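Local coordinates for Tol-Pal system protein TolB (Acinetobacter baumannii, PDB 7MX5) that probably acts, as the periplasmic member of the Tol-Pal system, in outer-membrane invagination during cell division and in maintaining outer-membrane integrity, at residues Q13-A18 against G40-S45; V20-D25 against G74-T79; P30-D35 against H115-A120; V85-Y90 against Y97-L102; T126-D131 against S354-M359. All blocks are in the same frame, centred on the assembly; numbering follows the deposited sequence.

Contact 1: residues Q13-A18 against G40-S45; sequences QAPKIA and GRFTSS
The Phe-42 ring takes the carbonyl oxygen of Pro-15 at its edge, close to the ring plane, with Pro-15 O 3.7 Å from Phe-42 CD1. The pyrrolidine of Pro-15 passes obliquely by CD1 and CE1 of the ring, its CG 3.9 Å from Phe-42 CE1. Ile-17 comes in at a slant, its CD1 3.6 Å from Phe-42 CB and nearly as close to CG. Its chi1 (-53°) puts CG1 anti to the carbonyl carbon, and CD1 extends from there; Ile-17 also packs on Leu-36. Leu-125 and Thr-126, at the end of helix 110-126, also pack on Phe-42, so the aromatic group is buried between sheet and helix. Ahead of it, Ala-14 presses CB onto Arg-41 O at 3.2 Å. Past Phe-42 the two backbones become neighbouring parallel strands, the first and last elements of a beta-alpha-beta unit whose connecting helix is 29-37. Lys-16 pairs with Thr-43, Ile-17 with Ser-44 and Ala-18 with Ser-45. Thr-43 bonds to the residues flanking Lys-16: its N donates to Pro-15 O in a nearly straight bond (169°), and its O accepts from Ile-17 N at 2.8 Å. On the next residue the hydroxyl takes part in the pairing. Ser-44 OG, anti to its own backbone N (chi1 178°), donates to Ile-17 O at 2.9 Å, and that oxygen also receives a weak bond from Ser-45 N. On the more exposed face Lys-16 and Thr-43 lie side by side, Lys-16 CG 3.8 Å from Thr-43 OG1.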
# COMPACT_ATOMS: atom_id res chain seq x y z
N GLN A 13 17.75 -12.72 -8.76
CA GLN A 13 19.01 -12.00 -8.90
C GLN A 13 18.73 -10.52 -9.09
O GLN A 13 17.86 -10.14 -9.88
CB GLN A 13 19.85 -12.53 -10.06
CG GLN A 13 21.33 -12.21 -9.91
CD GLN A 13 22.06 -13.21 -9.04
OE1 GLN A 13 22.66 -12.85 -8.03
NE2 GLN A 13 22.01 -14.48 -9.43
N ALA A 14 19.47 -9.70 -8.36
CA ALA A 14 19.33 -8.25 -8.40
C ALA A 14 20.69 -7.64 -8.11
O ALA A 14 21.54 -8.29 -7.49
CB ALA A 14 18.29 -7.76 -7.38
N PRO A 15 20.93 -6.41 -8.57
CA PRO A 15 22.19 -5.75 -8.21
C PRO A 15 22.32 -5.60 -6.70
O PRO A 15 21.33 -5.46 -5.98
CB PRO A 15 22.09 -4.38 -8.89
CG PRO A 15 20.99 -4.49 -9.88
CD PRO A 15 20.12 -5.64 -9.51
N LYS A 16 23.56 -5.66 -6.23
CA LYS A 16 23.86 -5.57 -4.81
C LYS A 16 24.31 -4.15 -4.46
O LYS A 16 24.97 -3.48 -5.25
CB LYS A 16 24.94 -6.58 -4.41
CG LYS A 16 24.78 -7.94 -5.08
CD LYS A 16 25.96 -8.85 -4.77
CE LYS A 16 25.60 -10.31 -5.02
NZ LYS A 16 24.37 -10.46 -5.84
N ILE A 17 23.93 -3.71 -3.26
CA ILE A 17 24.25 -2.37 -2.79
C ILE A 17 25.00 -2.51 -1.47
O ILE A 17 24.41 -2.87 -0.45
CB ILE A 17 22.99 -1.51 -2.61
CG1 ILE A 17 22.16 -1.50 -3.89
CG2 ILE A 17 23.37 -0.09 -2.22
CD1 ILE A 17 20.78 -0.91 -3.71
N ALA A 18 26.30 -2.22 -1.49
CA ALA A 18 27.08 -2.18 -0.27
C ALA A 18 26.76 -0.91 0.50
O ALA A 18 26.70 0.18 -0.08
CB ALA A 18 28.57 -2.26 -0.58
N GLY A 40 12.40 -5.14 -3.50
CA GLY A 40 11.97 -5.95 -4.62
C GLY A 40 12.82 -5.83 -5.86
O GLY A 40 12.54 -6.51 -6.85
N ARG A 41 13.86 -4.99 -5.83
CA ARG A 41 14.73 -4.79 -6.98
C ARG A 41 16.21 -4.85 -6.65
O ARG A 41 17.03 -4.85 -7.58
CB ARG A 41 14.44 -3.43 -7.64
CG ARG A 41 13.37 -3.47 -8.72
CD ARG A 41 13.55 -2.31 -9.69
NE ARG A 41 14.95 -2.06 -9.98
CZ ARG A 41 15.40 -1.57 -11.13
NH1 ARG A 41 14.58 -1.25 -12.12
NH2 ARG A 41 16.71 -1.38 -11.29
N PHE A 42 16.59 -4.90 -5.38
CA PHE A 42 17.99 -4.90 -4.99
C PHE A 42 18.18 -5.74 -3.74
O PHE A 42 17.22 -6.10 -3.05
CB PHE A 42 18.51 -3.48 -4.74
CG PHE A 42 18.34 -2.55 -5.90
CD1 PHE A 42 19.25 -2.53 -6.93
CD2 PHE A 42 17.26 -1.68 -5.94
CE1 PHE A 42 19.10 -1.66 -8.00
CE2 PHE A 42 17.09 -0.82 -7.01
CZ PHE A 42 18.01 -0.81 -8.04
N THR A 43 19.44 -6.06 -3.46
CA THR A 43 19.87 -6.61 -2.19
C THR A 43 20.97 -5.72 -1.62
O THR A 43 21.64 -4.99 -2.35
CB THR A 43 20.38 -8.05 -2.32
OG1 THR A 43 21.66 -8.05 -2.97
CG2 THR A 43 19.40 -8.90 -3.13
N SER A 44 21.14 -5.78 -0.30
CA SER A 44 22.10 -4.91 0.37
C SER A 44 22.76 -5.66 1.52
O SER A 44 22.18 -6.59 2.09
CB SER A 44 21.43 -3.63 0.89
OG SER A 44 22.36 -2.82 1.58
N SER A 45 23.98 -5.25 1.85
CA SER A 45 24.73 -5.87 2.93
C SER A 45 25.71 -4.86 3.51
O SER A 45 26.11 -3.90 2.84
CB SER A 45 25.48 -7.12 2.44
OG SER A 45 25.60 -8.07 3.49

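Contact 2: residues V20-D25 against G74-T79; sequences VPFNND and GQIKQT
Phe-22 and Gly-74 come closest in backbone terms, their CA atoms 4.8 Å apart, while 20-25 itself forms no regular strand beside the strand of 74-78. The loop passes over the strand and bends at Asn-24, which has a left-handed backbone (phi 56°) and an O that lies 3.3 Å from Ile-76 CG2. The Phe-22 ring lies against the glycine: Gly-74 CA sits over one face, 3.7 Å from the ring centroid and displaced toward the rim, a CH-pi contact. Phe-22 CD1 also touches Gly-74 N, at 3.3 Å. At the edge of the same ring stands Ile-76 CD1, which is also 3.3 Å from Asp-25 OD1. The carboxylate of Asp-25 has its main polar partner in Gly-27 N, just ahead in the loop, so its meeting with the isoleucine is packing alone. Toward solvent, exposed Asn-23 sets CG between backbone N and carbonyl carbon (chi1 48°), and its ND2 donates to Gln-75 OE1 at 2.7 Å in a bent bond (131°). Asn-23 OD1 is likewise 2.8 Å from Gln-75 OE1, two acceptors facing each other, which makes the fine placement of these two amides doubtful. The loop opens the beta-alpha-beta crossover from strand 16-19 through helix 29-37 to strand 43-45, and packs on strand 70-78, the central strand of the mixed sheet in the TolB amino-terminal domain.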
# COMPACT_ATOMS: atom_id res chain seq x y z
N VAL A 20 28.25 0.94 3.78
CA VAL A 20 29.27 0.99 4.83
C VAL A 20 28.63 1.51 6.12
O VAL A 20 27.91 2.53 6.07
CB VAL A 20 30.44 1.87 4.41
CG1 VAL A 20 31.41 2.06 5.57
CG2 VAL A 20 31.15 1.27 3.21
N PRO A 21 28.83 0.85 7.26
CA PRO A 21 28.33 1.39 8.53
C PRO A 21 28.75 2.84 8.74
O PRO A 21 29.95 3.15 8.71
CB PRO A 21 28.95 0.47 9.59
CG PRO A 21 29.24 -0.80 8.88
CD PRO A 21 29.32 -0.53 7.40
N PHE A 22 27.78 3.73 8.94
CA PHE A 22 28.09 5.14 9.12
C PHE A 22 28.85 5.34 10.43
O PHE A 22 28.49 4.76 11.46
CB PHE A 22 26.81 5.98 9.12
CG PHE A 22 25.87 5.69 7.98
CD1 PHE A 22 26.31 5.12 6.80
CD2 PHE A 22 24.52 6.01 8.10
CE1 PHE A 22 25.44 4.86 5.76
CE2 PHE A 22 23.64 5.75 7.06
CZ PHE A 22 24.10 5.18 5.89
N ASN A 23 29.90 6.15 10.38
CA ASN A 23 30.64 6.45 11.59
C ASN A 23 29.76 7.23 12.56
O ASN A 23 29.03 8.14 12.16
CB ASN A 23 31.91 7.23 11.27
CG ASN A 23 31.66 8.39 10.34
OD1 ASN A 23 31.08 9.40 10.73
ND2 ASN A 23 32.10 8.26 9.09
N ASN A 24 29.83 6.86 13.84
CA ASN A 24 28.96 7.42 14.87
C ASN A 24 27.49 7.25 14.50
O ASN A 24 26.69 8.18 14.56
CB ASN A 24 29.30 8.90 15.13
CG ASN A 24 28.73 9.40 16.44
OD1 ASN A 24 28.52 8.64 17.38
ND2 ASN A 24 28.48 10.70 16.51
N ASP A 25 27.14 6.03 14.11
CA ASP A 25 25.79 5.75 13.64
C ASP A 25 24.79 5.80 14.79
O ASP A 25 25.09 5.48 15.94
CB ASP A 25 25.73 4.38 12.96
CG ASP A 25 24.38 4.09 12.33
OD1 ASP A 25 24.00 4.82 11.39
OD2 ASP A 25 23.71 3.14 12.77
N GLY A 74 27.89 7.20 4.73
CA GLY A 74 27.15 8.14 5.54
C GLY A 74 27.92 8.62 6.74
O GLY A 74 28.86 7.97 7.21
N GLN A 75 27.50 9.78 7.25
CA GLN A 75 28.09 10.40 8.43
C GLN A 75 26.97 11.01 9.26
O GLN A 75 26.13 11.75 8.72
CB GLN A 75 29.11 11.47 8.05
CG GLN A 75 29.99 11.94 9.20
CD GLN A 75 31.46 11.99 8.83
OE1 GLN A 75 32.10 10.96 8.62
NE2 GLN A 75 32.00 13.20 8.75
N ILE A 76 26.95 10.71 10.55
CA ILE A 76 25.91 11.18 11.46
C ILE A 76 26.53 12.14 12.46
O ILE A 76 27.52 11.80 13.13
CB ILE A 76 25.20 10.01 12.17
CG1 ILE A 76 24.11 9.43 11.27
CG2 ILE A 76 24.60 10.47 13.49
CD1 ILE A 76 23.61 8.08 11.71
N LYS A 77 25.95 13.34 12.56
CA LYS A 77 26.39 14.35 13.51
C LYS A 77 25.18 14.85 14.29
O LYS A 77 24.17 15.23 13.70
CB LYS A 77 27.08 15.52 12.80
CG LYS A 77 28.46 15.19 12.25
CD LYS A 77 29.55 15.46 13.28
CE LYS A 77 30.93 15.37 12.66
NZ LYS A 77 32.00 15.80 13.61
N GLN A 78 25.29 14.83 15.62
CA GLN A 78 24.18 15.24 16.46
C GLN A 78 23.99 16.76 16.41
O GLN A 78 24.96 17.52 16.35
CB GLN A 78 24.42 14.79 17.90
CG GLN A 78 23.16 14.64 18.73
CD GLN A 78 22.49 13.29 18.53
OE1 GLN A 78 23.04 12.40 17.89
NE2 GLN A 78 21.29 13.14 19.08
N THR A 79 22.73 17.19 16.44
CA THR A 79 22.37 18.60 16.46
C THR A 79 21.56 18.90 17.71
O THR A 79 21.26 18.01 18.52
CB THR A 79 21.59 18.98 15.20
OG1 THR A 79 20.66 17.94 14.86
CG2 THR A 79 22.53 19.21 14.03

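Contact 3: residues P30-D35 against H115-A120; sequences PIVETD and HMVSDA
Asp-35 and His-115 both set CG beside the backbone N and anti to the carbonyl carbon, Asp-35 with chi1 -70° and His-115 with nearly the same value, which directs the two groups into the space between the helices. There the imidazole ND1 donates to Asp-35 OD2 at 2.6 Å (154° at the hydrogen), a His-carboxylate hydrogen bond. The oxygen lies in the ring plane at the imidazole edge and is met on its syn side, somewhat out of the carboxylate plane; the carboxylate itself is rotated well away from the ring plane. Its other oxygen, Asp-35 OD1, forms a salt bridge with Arg-38, a second partner that would stabilise the negative charge. The carboxylate in turn may favour a positively charged imidazole. Ser-118 lies between the helices, its OG 3.1 Å from Asp-35 OD2, with its hydrogen bond going back to Gly-114 O one turn earlier. The same OG is 3.3 Å from Val-32 CA. The serine and Val-32 mark the closest backbone approach, their CA atoms 5.5 Å apart. Around this polar group the contact is apolar. Ile-31 crosses His-115 at about a right angle, putting CG2 3.9 Å from His-115 CE1. Val-32 CG2 rests 4.0 Å from Val-117 CG1. The helix axes pass 8.7 Å apart at 44°, both running broadly the same way. Helix 29-37 is the connection between strands 16-19 and 43-45, and helix 110-126 lies beside it on the same sheet, with Val-117 and Ala-120 against Tyr-87 of strand 83-91 and Met-116 against Leu-103 of strand 96-105.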
# COMPACT_ATOMS: atom_id res chain seq x y z
N PRO A 30 21.24 0.33 9.56
CA PRO A 30 20.55 -0.97 9.48
C PRO A 30 19.14 -0.86 8.94
O PRO A 30 18.68 -1.77 8.24
CB PRO A 30 20.56 -1.47 10.93
CG PRO A 30 21.59 -0.69 11.63
CD PRO A 30 21.72 0.62 10.92
N ILE A 31 18.44 0.24 9.23
CA ILE A 31 17.11 0.45 8.66
C ILE A 31 17.22 0.63 7.15
O ILE A 31 16.40 0.10 6.39
CB ILE A 31 16.43 1.66 9.33
CG1 ILE A 31 16.13 1.36 10.80
CG2 ILE A 31 15.16 2.04 8.59
CD1 ILE A 31 15.69 2.57 11.59
N VAL A 32 18.23 1.38 6.69
CA VAL A 32 18.42 1.57 5.25
C VAL A 32 18.77 0.25 4.58
O VAL A 32 18.23 -0.08 3.52
CB VAL A 32 19.49 2.64 5.00
CG1 VAL A 32 19.78 2.76 3.51
CG2 VAL A 32 19.05 3.98 5.57
N GLU A 33 19.68 -0.52 5.18
CA GLU A 33 20.04 -1.82 4.63
C GLU A 33 18.84 -2.76 4.60
O GLU A 33 18.71 -3.58 3.69
CB GLU A 33 21.18 -2.43 5.45
CG GLU A 33 21.60 -3.82 5.00
CD GLU A 33 22.64 -4.43 5.92
OE1 GLU A 33 23.11 -3.72 6.84
OE2 GLU A 33 23.00 -5.61 5.73
N THR A 34 17.94 -2.65 5.59
CA THR A 34 16.74 -3.48 5.59
C THR A 34 15.76 -3.03 4.52
O THR A 34 15.12 -3.86 3.87
CB THR A 34 16.09 -3.45 6.97
OG1 THR A 34 17.06 -3.74 7.98
CG2 THR A 34 14.96 -4.46 7.05
N ASP A 35 15.61 -1.72 4.33
CA ASP A 35 14.72 -1.21 3.30
C ASP A 35 15.18 -1.63 1.91
O ASP A 35 14.39 -2.12 1.10
CB ASP A 35 14.62 0.32 3.38
CG ASP A 35 13.87 0.79 4.61
OD1 ASP A 35 13.06 0.01 5.16
OD2 ASP A 35 14.10 1.94 5.03
N HIS A 115 13.90 5.59 6.06
CA HIS A 115 13.02 5.38 4.91
C HIS A 115 13.19 6.48 3.87
O HIS A 115 13.04 6.23 2.68
CB HIS A 115 11.57 5.29 5.38
CG HIS A 115 11.29 4.12 6.27
ND1 HIS A 115 12.03 2.95 6.21
CD2 HIS A 115 10.37 3.93 7.24
CE1 HIS A 115 11.56 2.10 7.11
NE2 HIS A 115 10.56 2.67 7.75
N MET A 116 13.50 7.70 4.31
CA MET A 116 13.76 8.78 3.36
C MET A 116 15.05 8.55 2.60
O MET A 116 15.11 8.72 1.38
CB MET A 116 13.79 10.13 4.09
CG MET A 116 12.43 10.65 4.52
SD MET A 116 12.53 11.70 5.98
CE MET A 116 12.19 13.30 5.27
N VAL A 117 16.12 8.17 3.32
CA VAL A 117 17.38 7.86 2.66
C VAL A 117 17.21 6.71 1.67
O VAL A 117 17.70 6.77 0.54
CB VAL A 117 18.46 7.54 3.72
CG1 VAL A 117 19.73 7.04 3.04
CG2 VAL A 117 18.74 8.76 4.58
N SER A 118 16.49 5.66 2.08
CA SER A 118 16.25 4.53 1.19
C SER A 118 15.38 4.93 0.01
O SER A 118 15.56 4.40 -1.09
CB SER A 118 15.61 3.39 1.97
OG SER A 118 16.34 3.11 3.16
N ASP A 119 14.42 5.84 0.22
CA ASP A 119 13.60 6.31 -0.88
C ASP A 119 14.44 7.05 -1.92
O ASP A 119 14.21 6.92 -3.13
CB ASP A 119 12.48 7.22 -0.36
CG ASP A 119 11.25 6.45 0.05
OD1 ASP A 119 11.30 5.20 0.07
OD2 ASP A 119 10.22 7.09 0.36
N ALA A 120 15.43 7.81 -1.46
CA ALA A 120 16.30 8.54 -2.39
C ALA A 120 17.23 7.59 -3.13
O ALA A 120 17.52 7.79 -4.32
CB ALA A 120 17.09 9.61 -1.64

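Contact 4: residues V85-Y90 against Y97-L102; sequences VHYQLY and YLLNEL
Leu-89 and Leu-99 form the tight part of this antiparallel pairing, with CB atoms 3.7 Å apart on the face turned to helix 110-126. Tyr-87 shares that face: its CG occupies the crowded position between backbone N and carbonyl carbon (chi1 64°), and the edge of its ring takes Leu-99 CD1 while its outer end packs on Glu-101 CB. Backbone bonds link Tyr-87 with Glu-101 and Leu-89 with Leu-99. Between Leu-89 and Tyr-90 the register shifts by one, Leu-98 and Leu-99 both facing Leu-89; the modelled 2.5 Å from Leu-98 N to Leu-89 O is doubtful in its shortness. On the other face the Tyr-97 ring is held between two neighbours. Tyr-90 turns an edge to it in a T-shaped stack (centroids 4.9 Å apart, planes at 75°), and Gln-88 NE2 lies over the opposite face, near the rim. The same face of the sheet becomes looser toward solvent at Asn-100 and Leu-102. Exposed Asn-100 OD1 accepts from buried Gln-88 NE2 at 2.8 Å and from His-86 NE2 at 3.1 Å, the donors lying on opposite faces of the amide plane; Gln-88 NE2 also bonds to Asn-56. Beyond them exposed Leu-102 leans back, CD1 3.8 Å from His-86 CB. This is a beta hairpin with a classic beta bulge, its second strand forming one outer edge of the mixed sheet in the amino-terminal domain.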
# COMPACT_ATOMS: atom_id res chain seq x y z
N VAL A 85 22.24 13.58 9.03
CA VAL A 85 22.79 12.45 8.28
C VAL A 85 23.27 12.97 6.94
O VAL A 85 22.48 13.51 6.15
CB VAL A 85 21.77 11.31 8.12
CG1 VAL A 85 20.42 11.82 7.64
CG2 VAL A 85 22.32 10.25 7.17
N HIS A 86 24.57 12.83 6.68
CA HIS A 86 25.17 13.14 5.39
C HIS A 86 25.47 11.82 4.71
O HIS A 86 26.37 11.08 5.15
CB HIS A 86 26.43 13.99 5.56
CG HIS A 86 27.03 14.44 4.27
ND1 HIS A 86 28.33 14.91 4.18
CD2 HIS A 86 26.52 14.49 3.02
CE1 HIS A 86 28.59 15.23 2.92
NE2 HIS A 86 27.51 14.99 2.20
N TYR A 87 24.73 11.50 3.65
CA TYR A 87 24.85 10.21 2.99
C TYR A 87 25.11 10.41 1.50
O TYR A 87 24.76 11.44 0.92
CB TYR A 87 23.59 9.36 3.19
CG TYR A 87 22.33 9.93 2.57
CD1 TYR A 87 21.56 10.86 3.25
CD2 TYR A 87 21.91 9.53 1.31
CE1 TYR A 87 20.41 11.39 2.69
CE2 TYR A 87 20.76 10.04 0.74
CZ TYR A 87 20.02 10.97 1.44
OH TYR A 87 18.87 11.49 0.88
N GLN A 88 25.75 9.40 0.90
CA GLN A 88 26.08 9.42 -0.52
C GLN A 88 25.73 8.08 -1.14
O GLN A 88 25.66 7.05 -0.46
CB GLN A 88 27.56 9.74 -0.75
CG GLN A 88 28.02 11.08 -0.22
CD GLN A 88 29.51 11.28 -0.36
OE1 GLN A 88 30.30 10.38 -0.06
NE2 GLN A 88 29.91 12.46 -0.81
N LEU A 89 25.52 8.11 -2.46
CA LEU A 89 25.31 6.91 -3.26
C LEU A 89 26.30 6.95 -4.41
O LEU A 89 26.25 7.87 -5.24
CB LEU A 89 23.87 6.81 -3.77
CG LEU A 89 23.56 5.65 -4.71
CD1 LEU A 89 23.99 4.32 -4.10
CD2 LEU A 89 22.08 5.63 -5.06
N TYR A 90 27.19 5.97 -4.48
CA TYR A 90 28.29 5.96 -5.43
C TYR A 90 28.06 4.89 -6.49
O TYR A 90 27.92 3.71 -6.16
CB TYR A 90 29.62 5.73 -4.72
CG TYR A 90 30.83 6.01 -5.60
CD1 TYR A 90 31.25 7.31 -5.83
CD2 TYR A 90 31.53 4.98 -6.19
CE1 TYR A 90 32.34 7.58 -6.63
CE2 TYR A 90 32.63 5.23 -6.99
CZ TYR A 90 33.03 6.53 -7.21
OH TYR A 90 34.12 6.79 -8.00
N TYR A 97 29.13 9.95 -8.11
CA TYR A 97 28.12 9.93 -7.07
C TYR A 97 26.73 10.10 -7.68
O TYR A 97 26.50 11.03 -8.46
CB TYR A 97 28.37 11.04 -6.04
CG TYR A 97 29.50 10.74 -5.09
CD1 TYR A 97 29.38 9.77 -4.11
CD2 TYR A 97 30.70 11.45 -5.17
CE1 TYR A 97 30.41 9.50 -3.24
CE2 TYR A 97 31.74 11.18 -4.30
CZ TYR A 97 31.59 10.21 -3.33
OH TYR A 97 32.62 9.94 -2.46
N LEU A 98 25.83 9.18 -7.34
CA LEU A 98 24.43 9.33 -7.72
C LEU A 98 23.66 10.18 -6.73
O LEU A 98 22.66 10.82 -7.11
CB LEU A 98 23.77 7.96 -7.86
CG LEU A 98 24.30 7.07 -8.98
CD1 LEU A 98 23.42 5.85 -9.17
CD2 LEU A 98 24.42 7.86 -10.28
N LEU A 99 24.10 10.22 -5.47
CA LEU A 99 23.49 11.05 -4.45
C LEU A 99 24.58 11.62 -3.55
O LEU A 99 25.57 10.95 -3.26
CB LEU A 99 22.48 10.27 -3.60
CG LEU A 99 21.26 9.67 -4.29
CD1 LEU A 99 20.57 8.67 -3.37
CD2 LEU A 99 20.29 10.76 -4.73
N ASN A 100 24.38 12.86 -3.11
CA ASN A 100 25.23 13.50 -2.10
C ASN A 100 24.33 14.48 -1.35
O ASN A 100 24.24 15.65 -1.72
CB ASN A 100 26.44 14.19 -2.72
CG ASN A 100 27.28 14.92 -1.69
OD1 ASN A 100 27.87 14.31 -0.80
ND2 ASN A 100 27.32 16.25 -1.80
N GLU A 101 23.66 13.98 -0.32
CA GLU A 101 22.58 14.70 0.33
C GLU A 101 22.80 14.77 1.83
O GLU A 101 23.47 13.91 2.42
CB GLU A 101 21.23 14.05 0.04
CG GLU A 101 20.91 13.89 -1.44
CD GLU A 101 20.39 15.17 -2.07
OE1 GLU A 101 20.25 16.18 -1.34
OE2 GLU A 101 20.12 15.17 -3.28
N LEU A 102 22.22 15.80 2.44
CA LEU A 102 22.13 15.93 3.89
C LEU A 102 20.66 16.00 4.27
O LEU A 102 19.89 16.74 3.65
CB LEU A 102 22.87 17.17 4.40
CG LEU A 102 22.89 17.31 5.92
CD1 LEU A 102 24.25 16.90 6.49
CD2 LEU A 102 22.52 18.72 6.36

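Contact 5: residues T126-D131 against S354-M359; sequences TGIPGD and SPNGQM
Ser-354 opens the turn against Asp-131, its CB 3.2 Å from Asp-131 OD2. Pro-355 follows against the other carboxylate oxygen, CB 3.5 Å from Asp-131 OD1, which has a long, weak ion pair with Lys-400. Asn-356 is the main grip. Its backbone N donates to Asp-131 OD2 at 2.9 Å (160°), meeting the oxygen on the syn side, somewhat out of the carboxylate plane, and its ND2 donates to Pro-129 O at 3.2 Å, with that oxygen in the amide plane. Its CG stands between backbone N and carbonyl carbon (chi1 62°), and its CB touches Ile-128 CG2 at 3.6 Å. Its OD1 serves the turn itself, accepting from Ser-354 OG at 2.6 Å and, in an Asx turn, from Gln-358 N at 2.8 Å, the two donors arriving from opposite faces of the amide plane. These bonds fix the rotation of the asparagine. Gly-357 ends the type I turn that began at Ser-354. Gln-358 then meets Ile-128 tip to tip. Met-359 closes the loop by donating its N to Ser-354 OG. The turn joins two strands of one propeller blade, 352-353 and 359-366, while 126-131 is the linker from helix 110-126 to strand 135-141 of another propeller sheet. Tyr-122 of that helix packs on Ile-128 and Gln-358, and Trp-397 of strand 391-397 backs Ser-354 and Pro-355.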
# COMPACT_ATOMS: atom_id res chain seq x y z
N THR A 126 16.56 3.54 -9.96
CA THR A 126 15.51 3.09 -10.86
C THR A 126 14.75 4.22 -11.54
O THR A 126 14.07 3.97 -12.53
CB THR A 126 14.49 2.22 -10.11
OG1 THR A 126 13.55 3.05 -9.43
CG2 THR A 126 15.19 1.32 -9.10
N GLY A 127 14.85 5.45 -11.04
CA GLY A 127 14.04 6.53 -11.56
C GLY A 127 12.60 6.51 -11.11
O GLY A 127 11.78 7.25 -11.67
N ILE A 128 12.26 5.68 -10.12
CA ILE A 128 10.90 5.54 -9.63
C ILE A 128 10.89 6.00 -8.18
O ILE A 128 11.79 5.64 -7.42
CB ILE A 128 10.39 4.09 -9.73
CG1 ILE A 128 10.40 3.62 -11.19
CG2 ILE A 128 9.00 3.95 -9.14
CD1 ILE A 128 10.22 2.13 -11.36
N PRO A 129 9.92 6.81 -7.76
CA PRO A 129 9.87 7.25 -6.36
C PRO A 129 9.80 6.06 -5.40
O PRO A 129 9.01 5.13 -5.60
CB PRO A 129 8.60 8.10 -6.28
CG PRO A 129 8.27 8.46 -7.68
CD PRO A 129 8.92 7.48 -8.60
N GLY A 130 10.64 6.10 -4.37
CA GLY A 130 10.62 5.06 -3.37
C GLY A 130 9.36 5.10 -2.52
O GLY A 130 8.71 6.14 -2.38
N ASP A 131 9.00 3.95 -1.96
CA ASP A 131 7.79 3.83 -1.16
C ASP A 131 8.07 3.27 0.23
O ASP A 131 7.15 2.78 0.89
CB ASP A 131 6.75 2.96 -1.88
CG ASP A 131 5.77 3.79 -2.68
OD1 ASP A 131 5.72 5.02 -2.48
OD2 ASP A 131 5.04 3.21 -3.51
N SER A 354 0.72 0.30 -4.27
CA SER A 354 1.61 1.28 -3.67
C SER A 354 1.68 2.52 -4.55
O SER A 354 1.44 2.44 -5.76
CB SER A 354 3.00 0.69 -3.47
OG SER A 354 3.64 0.45 -4.71
N PRO A 355 1.99 3.68 -3.97
CA PRO A 355 2.01 4.92 -4.77
C PRO A 355 2.87 4.85 -6.03
O PRO A 355 2.52 5.48 -7.03
CB PRO A 355 2.56 5.96 -3.79
CG PRO A 355 2.18 5.45 -2.44
CD PRO A 355 2.09 3.95 -2.52
N ASN A 356 3.97 4.10 -6.01
CA ASN A 356 4.82 3.99 -7.19
C ASN A 356 4.35 2.91 -8.17
O ASN A 356 4.94 2.77 -9.24
CB ASN A 356 6.28 3.73 -6.79
CG ASN A 356 6.47 2.43 -6.02
OD1 ASN A 356 5.60 1.56 -6.01
ND2 ASN A 356 7.62 2.30 -5.38
N GLY A 357 3.32 2.15 -7.81
CA GLY A 357 2.82 1.11 -8.69
C GLY A 357 3.71 -0.09 -8.84
O GLY A 357 3.41 -0.97 -9.66
N GLN A 358 4.79 -0.18 -8.07
CA GLN A 358 5.68 -1.33 -8.13
C GLN A 358 5.34 -2.39 -7.10
O GLN A 358 5.77 -3.54 -7.25
CB GLN A 358 7.14 -0.88 -7.92
CG GLN A 358 7.59 0.20 -8.89
CD GLN A 358 7.25 -0.12 -10.33
OE1 GLN A 358 6.53 0.63 -10.99
NE2 GLN A 358 7.78 -1.23 -10.83
N MET A 359 4.58 -2.04 -6.07
CA MET A 359 4.19 -2.97 -5.01
C MET A 359 2.67 -3.06 -4.94
O MET A 359 1.95 -2.23 -5.48
CB MET A 359 4.75 -2.53 -3.65
CG MET A 359 6.25 -2.70 -3.49
SD MET A 359 6.76 -4.42 -3.41
CE MET A 359 8.54 -4.25 -3.40

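How the contacts relate
Contacts 1, 2 and 4 all build on one mixed sheet: contact 1 at the edge strand 43-45, contact 2 over the central strand 70-78, contact 4 at the other edge, with Gln-75 N probably hydrogen-bonded to His-86 O between the last two. Backbone ladders rule contacts 1 and 4, whereas contact 2 relies on a ring over a glycine and a pair of amides nearer solvent. Contact 3 is the buried one, a His-carboxylate hydrogen bond between two helices; its Glu-33 packs on Ser-45 of contact 1. Contact 5, partly buried, joins the linker to a propeller turn by amide and carboxylate bonds, and Asp-119 of contact 3 packs against its Gly-130.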